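PDB 4W5K: aspartate aminotransferase, mitochondrial from Trypanosoma brucei brucei, which probably catalyses the pyridoxal-phosphate-dependent transfer of the amino group of aspartate to 2-oxoglutarate, working as a homodimer. Local coordinates for residues R120-D125 against K166-S171; S133-A138 against I205-M210. The protein carries 1 engineered substitution. All coordinates share one frame; numbering follows the deposited sequence.

Contact 1 (R120-D125 against K166-S171)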
ATOM      1  N   ARG A 120     -12.908  -3.250  21.490  1.00 27.43           N
ATOM      2  CA  ARG A 120     -14.230  -3.054  20.900  1.00 25.00           C
ATOM      3  C   ARG A 120     -14.275  -1.675  20.220  1.00 25.97           C
ATOM      4  O   ARG A 120     -13.591  -0.745  20.659  1.00 25.85           O
ATOM      5  CB  ARG A 120     -15.319  -3.179  21.978  1.00 28.04           C
ATOM      6  CG  ARG A 120     -16.708  -3.150  21.424  1.00 33.12           C
ATOM      7  CD  ARG A 120     -17.766  -3.018  22.527  1.00 42.35           C
ATOM      8  NE  ARG A 120     -17.839  -4.175  23.412  1.00 48.87           N
ATOM      9  CZ  ARG A 120     -18.985  -4.693  23.850  1.00 58.02           C
ATOM     10  NH1 ARG A 120     -20.143  -4.167  23.464  1.00 56.72           N
ATOM     11  NH2 ARG A 120     -18.980  -5.740  24.670  1.00 64.21           N
ATOM     12  N   ILE A 121     -15.012  -1.556  19.116  1.00 22.83           N
ATOM     13  CA  ILE A 121     -15.212  -0.263  18.469  1.00 21.42           C
ATOM     14  C   ILE A 121     -16.680  -0.218  18.023  1.00 23.60           C
ATOM     15  O   ILE A 121     -17.231  -1.224  17.565  1.00 23.72           O
ATOM     16  CB  ILE A 121     -14.246  -0.030  17.285  1.00 24.00           C
ATOM     17  CG1 ILE A 121     -14.465   1.354  16.654  1.00 21.39           C
ATOM     18  CG2 ILE A 121     -14.368  -1.143  16.258  1.00 27.41           C
ATOM     19  CD1 ILE A 121     -13.348   1.735  15.623  1.00 21.11           C
ATOM     20  N   TYR A 122     -17.331   0.919  18.249  1.00 23.22           N
ATOM     21  CA  TYR A 122     -18.753   1.060  17.951  1.00 20.06           C
ATOM     22  C   TYR A 122     -18.919   1.735  16.596  1.00 24.56           C
ATOM     23  O   TYR A 122     -18.285   2.756  16.340  1.00 26.68           O
ATOM     24  CB  TYR A 122     -19.465   1.887  19.019  1.00 21.10           C
ATOM     25  CG  TYR A 122     -19.704   1.160  20.315  1.00 24.20           C
ATOM     26  CD1 TYR A 122     -18.661   0.941  21.197  1.00 24.26           C
ATOM     27  CD2 TYR A 122     -20.970   0.699  20.658  1.00 27.35           C
ATOM     28  CE1 TYR A 122     -18.884   0.279  22.410  1.00 27.57           C
ATOM     29  CE2 TYR A 122     -21.198   0.028  21.849  1.00 32.39           C
ATOM     30  CZ  TYR A 122     -20.151  -0.174  22.716  1.00 30.24           C
ATOM     31  OH  TYR A 122     -20.375  -0.839  23.913  1.00 36.71           O
ATOM     32  N   GLY A 123     -19.770   1.176  15.738  1.00 19.70           N
ATOM     33  CA  GLY A 123     -19.990   1.766  14.416  1.00 17.59           C
ATOM     34  C   GLY A 123     -21.490   1.817  14.151  1.00 17.56           C
ATOM     35  O   GLY A 123     -22.270   1.181  14.854  1.00 20.75           O
ATOM     36  N   PRO A 124     -21.903   2.569  13.116  1.00 18.01           N
ATOM     37  CA  PRO A 124     -23.353   2.645  12.872  1.00 22.48           C
ATOM     38  C   PRO A 124     -23.919   1.271  12.495  1.00 19.41           C
ATOM     39  O   PRO A 124     -23.218   0.469  11.843  1.00 21.66           O
ATOM     40  CB  PRO A 124     -23.475   3.648  11.696  1.00 19.95           C
ATOM     41  CG  PRO A 124     -22.114   3.644  11.031  1.00 20.76           C
ATOM     42  CD  PRO A 124     -21.101   3.333  12.139  1.00 20.41           C
ATOM     43  N   ASP A 125     -25.163   1.018  12.891  1.00 21.28           N
ATOM     44  CA  ASP A 125     -25.795  -0.291  12.699  1.00 24.61           C
ATOM     45  C   ASP A 125     -25.795  -0.712  11.229  1.00 27.28           C
ATOM     46  O   ASP A 125     -25.607  -1.887  10.913  1.00 27.65           O
ATOM     47  CB  ASP A 125     -27.224  -0.307  13.288  1.00 23.60           C
ATOM     48  CG  ASP A 125     -28.121   0.825  12.770  1.00 25.82           C
ATOM     49  OD1 ASP A 125     -27.750   1.575  11.850  1.00 26.93           O
ATOM     50  OD2 ASP A 125     -29.232   0.935  13.307  1.00 27.74           O
ATOM     51  N   LYS A 166     -24.949   5.056  26.624  1.00 31.77           N
ATOM     52  CA  LYS A 166     -24.939   3.806  27.408  1.00 32.50           C
ATOM     53  C   LYS A 166     -23.655   2.979  27.206  1.00 28.78           C
ATOM     54  O   LYS A 166     -23.346   2.104  28.020  1.00 34.11           O
ATOM     55  CB  LYS A 166     -26.145   2.944  27.053  1.00 38.91           C
ATOM     56  N   ALA A 167     -22.938   3.248  26.122  1.00 29.37           N
ATOM     57  CA  ALA A 167     -21.660   2.580  25.867  1.00 27.53           C
ATOM     58  C   ALA A 167     -20.707   2.856  27.027  1.00 31.77           C
ATOM     59  O   ALA A 167     -20.715   3.942  27.597  1.00 31.07           O
ATOM     60  CB  ALA A 167     -21.064   3.066  24.533  1.00 24.55           C
ATOM     61  N   PRO A 168     -19.890   1.864  27.400  1.00 31.00           N
ATOM     62  CA  PRO A 168     -18.928   2.096  28.485  1.00 34.40           C
ATOM     63  C   PRO A 168     -18.079   3.346  28.263  1.00 28.48           C
ATOM     64  O   PRO A 168     -17.668   3.601  27.126  1.00 30.24           O
ATOM     65  CB  PRO A 168     -18.036   0.849  28.440  1.00 35.78           C
ATOM     66  CG  PRO A 168     -18.836  -0.186  27.758  1.00 33.75           C
ATOM     67  CD  PRO A 168     -19.731   0.538  26.782  1.00 33.17           C
ATOM     68  N   GLU A 169     -17.814   4.103  29.325  1.00 29.52           N
ATOM     69  CA  GLU A 169     -16.882   5.223  29.238  1.00 30.79           C
ATOM     70  C   GLU A 169     -15.585   4.775  28.577  1.00 30.13           C
ATOM     71  O   GLU A 169     -15.064   3.672  28.860  1.00 30.05           O
ATOM     72  CB  GLU A 169     -16.565   5.793  30.625  1.00 36.85           C
ATOM     73  CG  GLU A 169     -17.353   7.021  31.048  1.00 48.23           C
ATOM     74  CD  GLU A 169     -16.695   7.731  32.214  1.00 58.01           C
ATOM     75  OE1 GLU A 169     -17.098   7.467  33.362  1.00 65.74           O
ATOM     76  OE2 GLU A 169     -15.755   8.529  31.985  1.00 59.14           O
ATOM     77  N   GLY A 170     -15.053   5.629  27.713  1.00 26.49           N
ATOM     78  CA  GLY A 170     -13.820   5.341  27.004  1.00 28.37           C
ATOM     79  C   GLY A 170     -13.984   4.373  25.857  1.00 28.29           C
ATOM     80  O   GLY A 170     -13.053   3.659  25.495  1.00 27.13           O
ATOM     81  N   SER A 171     -15.166   4.352  25.252  1.00 28.66           N
ATOM     82  CA  SER A 171     -15.351   3.531  24.061  1.00 24.54           C
ATOM     83  C   SER A 171     -14.821   4.248  22.820  1.00 23.84           C
ATOM     84  O   SER A 171     -14.870   5.482  22.716  1.00 25.19           O
ATOM     85  CB  SER A 171     -16.834   3.169  23.874  1.00 26.92           C
ATOM     86  OG  SER A 171     -17.292   2.308  24.910  1.00 27.18           O
TER
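Ala167 sets its methyl group over one face of the Tyr122 ring, in the sheet-bearing large domain of this fold-type I aminotransferase. Tyr122 lies on strand 120-124 of the central mixed sheet. Its partners lie in the loop that leads from helix 157-166 into the neighbouring strand 172-176. The methyl contact is a CH-pi interaction: Ala167 CB stands 4.1 Å from the centroid of the Tyr122 ring, 22° off the ring normal. It is shifted toward the rim, and its nearest ring atom is Tyr122 CZ, at 3.8 Å. Pro168 comes in at the phenol end, crossing the tyrosine at about a right angle. Its CD touches Tyr122 OH at 3.2 Å. Ser171 approaches obliquely beside the CD1-CE1 bond, with OG 3.6 Å from Tyr122 CE1. Three loop residues thus meet the outer part of one ring. The ring reaches them because Tyr122 CG lies beside its own backbone N, opposite the carbonyl carbon (chi1 -75°).

Tyr122 is held in the sheet by backbone hydrogen bonds with Val172 and Leu174, and its side chain also rests on Thr143 and Ile173. Ala167 is the first residue to leave the helix, and its carbonyl oxygen is hydrogen-bonded to Arg202. Ser171 N is bound to His204 ND1. Within the loop, Ser171 OG donates to Pro168 O over 2.6 Å. The hydroxyl oxygen lies in the carbonyl plane of Pro168, on a lone pair, with a C=O...OG angle of 137°.

Contact 2 (S133-A138 against I205-M210). With PLP (pyridoxal-5'-phosphate), chain C.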
ATOM      1  N   SER A 133     -13.919  -6.038   9.038  1.00 20.39           N
ATOM      2  CA  SER A 133     -12.692  -6.798   8.866  1.00 22.54           C
ATOM      3  C   SER A 133     -11.450  -5.984   9.223  1.00 19.27           C
ATOM      4  O   SER A 133     -10.508  -6.510   9.838  1.00 21.28           O
ATOM      5  CB  SER A 133     -12.553  -7.313   7.431  1.00 24.26           C
ATOM      6  OG  SER A 133     -11.402  -8.172   7.405  1.00 28.52           O
ATOM      7  N   ILE A 134     -11.425  -4.727   8.797  1.00 18.67           N
ATOM      8  CA  ILE A 134     -10.309  -3.830   9.126  1.00 19.03           C
ATOM      9  C   ILE A 134     -10.058  -3.846  10.623  1.00 19.92           C
ATOM     10  O   ILE A 134      -8.938  -4.082  11.086  1.00 21.05           O
ATOM     11  CB  ILE A 134     -10.592  -2.380   8.681  1.00 16.83           C
ATOM     12  CG1 ILE A 134     -10.566  -2.257   7.146  1.00 17.68           C
ATOM     13  CG2 ILE A 134      -9.543  -1.419   9.244  1.00 20.44           C
ATOM     14  CD1 ILE A 134     -11.188  -0.939   6.615  1.00 16.62           C
ATOM     15  N   PHE A 135     -11.114  -3.622  11.397  1.00 19.39           N
ATOM     16  CA  PHE A 135     -10.887  -3.516  12.815  1.00 18.68           C
ATOM     17  C   PHE A 135     -10.720  -4.867  13.467  1.00 20.41           C
ATOM     18  O   PHE A 135     -10.006  -4.957  14.445  1.00 22.63           O
ATOM     19  CB  PHE A 135     -12.015  -2.676  13.435  1.00 20.22           C
ATOM     20  CG  PHE A 135     -11.872  -1.213  13.091  1.00 20.79           C
ATOM     21  CD1 PHE A 135     -10.817  -0.475  13.639  1.00 19.82           C
ATOM     22  CD2 PHE A 135     -12.728  -0.595  12.173  1.00 21.96           C
ATOM     23  CE1 PHE A 135     -10.634   0.851  13.307  1.00 22.50           C
ATOM     24  CE2 PHE A 135     -12.563   0.741  11.844  1.00 18.79           C
ATOM     25  CZ  PHE A 135     -11.512   1.465  12.413  1.00 17.68           C
ATOM     26  N   ALA A 136     -11.293  -5.928  12.897  1.00 22.54           N
ATOM     27  CA  ALA A 136     -11.024  -7.268  13.419  1.00 22.99           C
ATOM     28  C   ALA A 136      -9.536  -7.587  13.324  1.00 21.73           C
ATOM     29  O   ALA A 136      -8.930  -8.108  14.273  1.00 24.74           O
ATOM     30  CB  ALA A 136     -11.834  -8.326  12.669  1.00 25.96           C
ATOM     31  N   LYS A 137      -8.940  -7.250  12.183  1.00 20.70           N
ATOM     32  CA  LYS A 137      -7.497  -7.501  11.987  1.00 23.18           C
ATOM     33  C   LYS A 137      -6.668  -6.719  13.016  1.00 22.39           C
ATOM     34  O   LYS A 137      -5.612  -7.183  13.447  1.00 24.26           O
ATOM     35  CB  LYS A 137      -7.069  -7.125  10.558  1.00 24.84           C
ATOM     36  CG  LYS A 137      -7.569  -8.085   9.473  1.00 24.91           C
ATOM     37  CD  LYS A 137      -6.976  -9.475   9.689  1.00 26.05           C
ATOM     38  CE  LYS A 137      -7.474 -10.474   8.646  1.00 29.27           C
ATOM     39  NZ  LYS A 137      -6.920 -11.853   8.842  1.00 29.03           N
ATOM     40  N   ALA A 138      -7.181  -5.555  13.431  1.00 24.04           N
ATOM     41  CA  ALA A 138      -6.520  -4.692  14.416  1.00 25.18           C
ATOM     42  C   ALA A 138      -6.835  -5.069  15.860  1.00 28.12           C
ATOM     43  O   ALA A 138      -6.414  -4.363  16.776  1.00 29.88           O
ATOM     44  CB  ALA A 138      -6.908  -3.240  14.191  1.00 24.88           C
ATOM     45  N   ILE A 205     -13.627   8.003  22.547  1.00 23.85           N
ATOM     46  CA  ILE A 205     -12.567   8.337  21.600  1.00 22.86           C
ATOM     47  C   ILE A 205     -13.146   8.285  20.192  1.00 21.97           C
ATOM     48  O   ILE A 205     -13.448   7.203  19.691  1.00 23.18           O
ATOM     49  CB  ILE A 205     -11.361   7.358  21.719  1.00 21.71           C
ATOM     50  CG1 ILE A 205     -10.771   7.375  23.140  1.00 26.53           C
ATOM     51  CG2 ILE A 205     -10.283   7.712  20.707  1.00 22.76           C
ATOM     52  CD1 ILE A 205     -11.445   6.413  24.116  1.00 27.34           C
ATOM     53  N   PRO A 206     -13.348   9.455  19.556  1.00 21.12           N
ATOM     54  CA  PRO A 206     -13.944   9.483  18.216  1.00 19.08           C
ATOM     55  C   PRO A 206     -12.956   9.081  17.134  1.00 19.93           C
ATOM     56  O   PRO A 206     -11.834   9.588  17.140  1.00 20.20           O
ATOM     57  CB  PRO A 206     -14.345  10.942  18.036  1.00 20.54           C
ATOM     58  CG  PRO A 206     -13.405  11.691  18.935  1.00 19.41           C
ATOM     59  CD  PRO A 206     -13.168  10.811  20.114  1.00 20.54           C
ATOM     60  N   PHE A 207     -13.388   8.181  16.251  1.00 17.02           N
ATOM     61  CA  PHE A 207     -12.600   7.743  15.074  1.00 18.63           C
ATOM     62  C   PHE A 207     -13.428   8.158  13.862  1.00 19.01           C
ATOM     63  O   PHE A 207     -14.431   7.528  13.536  1.00 18.97           O
ATOM     64  CB  PHE A 207     -12.379   6.226  15.129  1.00 19.32           C
ATOM     65  CG  PHE A 207     -11.220   5.710  14.298  1.00 18.06           C
ATOM     66  CD1 PHE A 207     -10.946   6.209  13.036  1.00 19.39           C
ATOM     67  CD2 PHE A 207     -10.400   4.706  14.829  1.00 21.17           C
ATOM     68  CE1 PHE A 207      -9.866   5.706  12.276  1.00 18.42           C
ATOM     69  CE2 PHE A 207      -9.306   4.177  14.084  1.00 20.02           C
ATOM     70  CZ  PHE A 207      -9.037   4.686  12.803  1.00 20.32           C
ATOM     71  N   VAL A 208     -13.018   9.243  13.227  1.00 15.63           N
ATOM     72  CA  VAL A 208     -13.757   9.824  12.086  1.00 16.76           C
ATOM     73  C   VAL A 208     -13.277   9.222  10.777  1.00 19.90           C
ATOM     74  O   VAL A 208     -12.096   9.309  10.444  1.00 20.27           O
ATOM     75  CB  VAL A 208     -13.578  11.324  12.039  1.00 16.51           C
ATOM     76  CG1 VAL A 208     -14.290  11.923  10.767  1.00 18.11           C
ATOM     77  CG2 VAL A 208     -14.151  11.943  13.280  1.00 17.31           C
ATOM     78  N   ASP A 209     -14.180   8.572  10.056  1.00 14.88           N
ATOM     79  CA  ASP A 209     -13.902   8.141   8.686  1.00 16.64           C
ATOM     80  C   ASP A 209     -14.400   9.259   7.770  1.00 18.35           C
ATOM     81  O   ASP A 209     -15.609   9.474   7.629  1.00 17.49           O
ATOM     82  CB  ASP A 209     -14.589   6.793   8.386  1.00 18.33           C
ATOM     83  CG  ASP A 209     -14.285   6.270   6.975  1.00 24.37           C
ATOM     84  OD1 ASP A 209     -13.773   7.043   6.142  1.00 24.09           O
ATOM     85  OD2 ASP A 209     -14.562   5.081   6.696  1.00 25.79           O
ATOM     86  N   MET A 210     -13.461  10.018   7.209  1.00 14.55           N
ATOM     87  CA  MET A 210     -13.796  11.140   6.321  1.00 16.06           C
ATOM     88  C   MET A 210     -13.353  10.808   4.903  1.00 15.98           C
ATOM     89  O   MET A 210     -12.245  11.178   4.477  1.00 15.84           O
ATOM     90  CB  MET A 210     -13.127  12.445   6.780  1.00 15.48           C
ATOM     91  CG  MET A 210     -13.608  13.659   5.940  1.00 20.81           C
ATOM     92  SD  MET A 210     -13.138  15.256   6.615  1.00 22.39           S
ATOM     93  CE  MET A 210     -11.367  15.193   6.400  1.00 26.22           C
TER
HETATM   94  N1  PLP C 500     -14.489   4.539   4.152  0.88 19.62           N
HETATM   95  C2  PLP C 500     -15.644   4.784   3.447  0.88 20.42           C
HETATM   96  C2A PLP C 500     -16.854   5.226   4.205  0.88 15.88           C
HETATM   97  C3  PLP C 500     -15.679   4.622   2.062  0.88 18.73           C
HETATM   98  O3  PLP C 500     -16.822   4.842   1.343  0.88 22.99           O
HETATM   99  C4  PLP C 500     -14.536   4.216   1.388  0.88 23.74           C
HETATM  100  C4A PLP C 500     -14.540   4.275  -0.115  0.88 32.47           C
HETATM  101  O4A PLP C 500     -15.126   3.388  -0.741  0.88 36.77           O
HETATM  102  C5  PLP C 500     -13.363   3.969   2.100  0.88 25.13           C
HETATM  103  C6  PLP C 500     -13.343   4.150   3.484  0.88 24.08           C
HETATM  104  C5A PLP C 500     -12.104   3.496   1.389  0.88 25.39           C
HETATM  105  O4P PLP C 500     -11.484   4.555   0.715  0.88 19.87           O
HETATM  106  P   PLP C 500     -10.104   4.389   0.013  0.88 15.20           P
HETATM  107  O1P PLP C 500     -10.286   3.982  -1.419  0.88 19.75           O
HETATM  108  O2P PLP C 500      -9.274   3.367   0.751  0.88 13.41           O
HETATM  109  O3P PLP C 500      -9.469   5.758   0.100  0.88 20.06           O
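A single pair of phenylalanines, Phe135 and Phe207, makes the whole contact between residues 133-138 and 205-210, although their CA atoms are 11.6 Å apart. The two rings form a T-shaped (edge-to-face) stack between a helix and the central sheet of the fold-type I aminotransferase domain. The side chains come from opposite directions. Phe135 supplies the edge and Phe207 the face. The ring centroids are 5.4 Å apart and the planes stand at 82°, close to perpendicular. Phe135 CE1 makes the closest approach, 3.7 Å from Phe207 CE2. Phe135 CZ comes down beside it, 3.9 Å from the same Phe207 CE2. The edge therefore sits off the middle of the face, toward the rim. With CG anti to its backbone N (chi1 -160°), Phe207 reaches off the strand toward the helix and turns a face to the Phe135 edge.

Both rings are buried. Phe207 also packs on Leu104 of helix 99-110 and on Ile238 of the next strand. The helix faces the dimer interface as well: Ser133 and Ile134 pack on Pro280 of the second subunit, and Lys137 on its Leu277.

Two residues beyond Phe207, the same strand delivers Asp209 to the cofactor pocket, where Leu104 touches it too. An aspartate at the pyridine nitrogen of pyridoxal phosphate is a hallmark of this fold type. His131, on the same helix as Phe135, stands behind Asp209 and is hydrogen-bonded through NE2 to Asp209 OD2. That oxygen thus meets both the histidine and the cofactor. Asp209 OD1 is the more distant of the two, at 3.3 Å from PLP N1, while Asp209 OD2 lies 2.6 Å from PLP N1.

In the fold
The centres of the two contacts are 12 Å apart, and both reach the mixed eight-stranded sheet. Along the chain their segments alternate: 120-125, 133-138, 166-171, 205-210. Strand 172-176, which the loop of contact 1 enters, lies between strands 120-124 and 205-210. A probable hydrogen bond joins the contacts directly, Ser171 O to Ile205 N at 2.8 Å. Ile121 makes a second link. Its side chain leaves strand 120-124 away from the loop of contact 1, and its CD1 packs 3.7 Å from Phe135 CE1. Tyr122 and Ile121 thus carry packing to both faces of the sheet. Strand 205-210 of contact 2 runs on to Asp209 at the cofactor, while contact 1 packs the sheet away from the annotated sites.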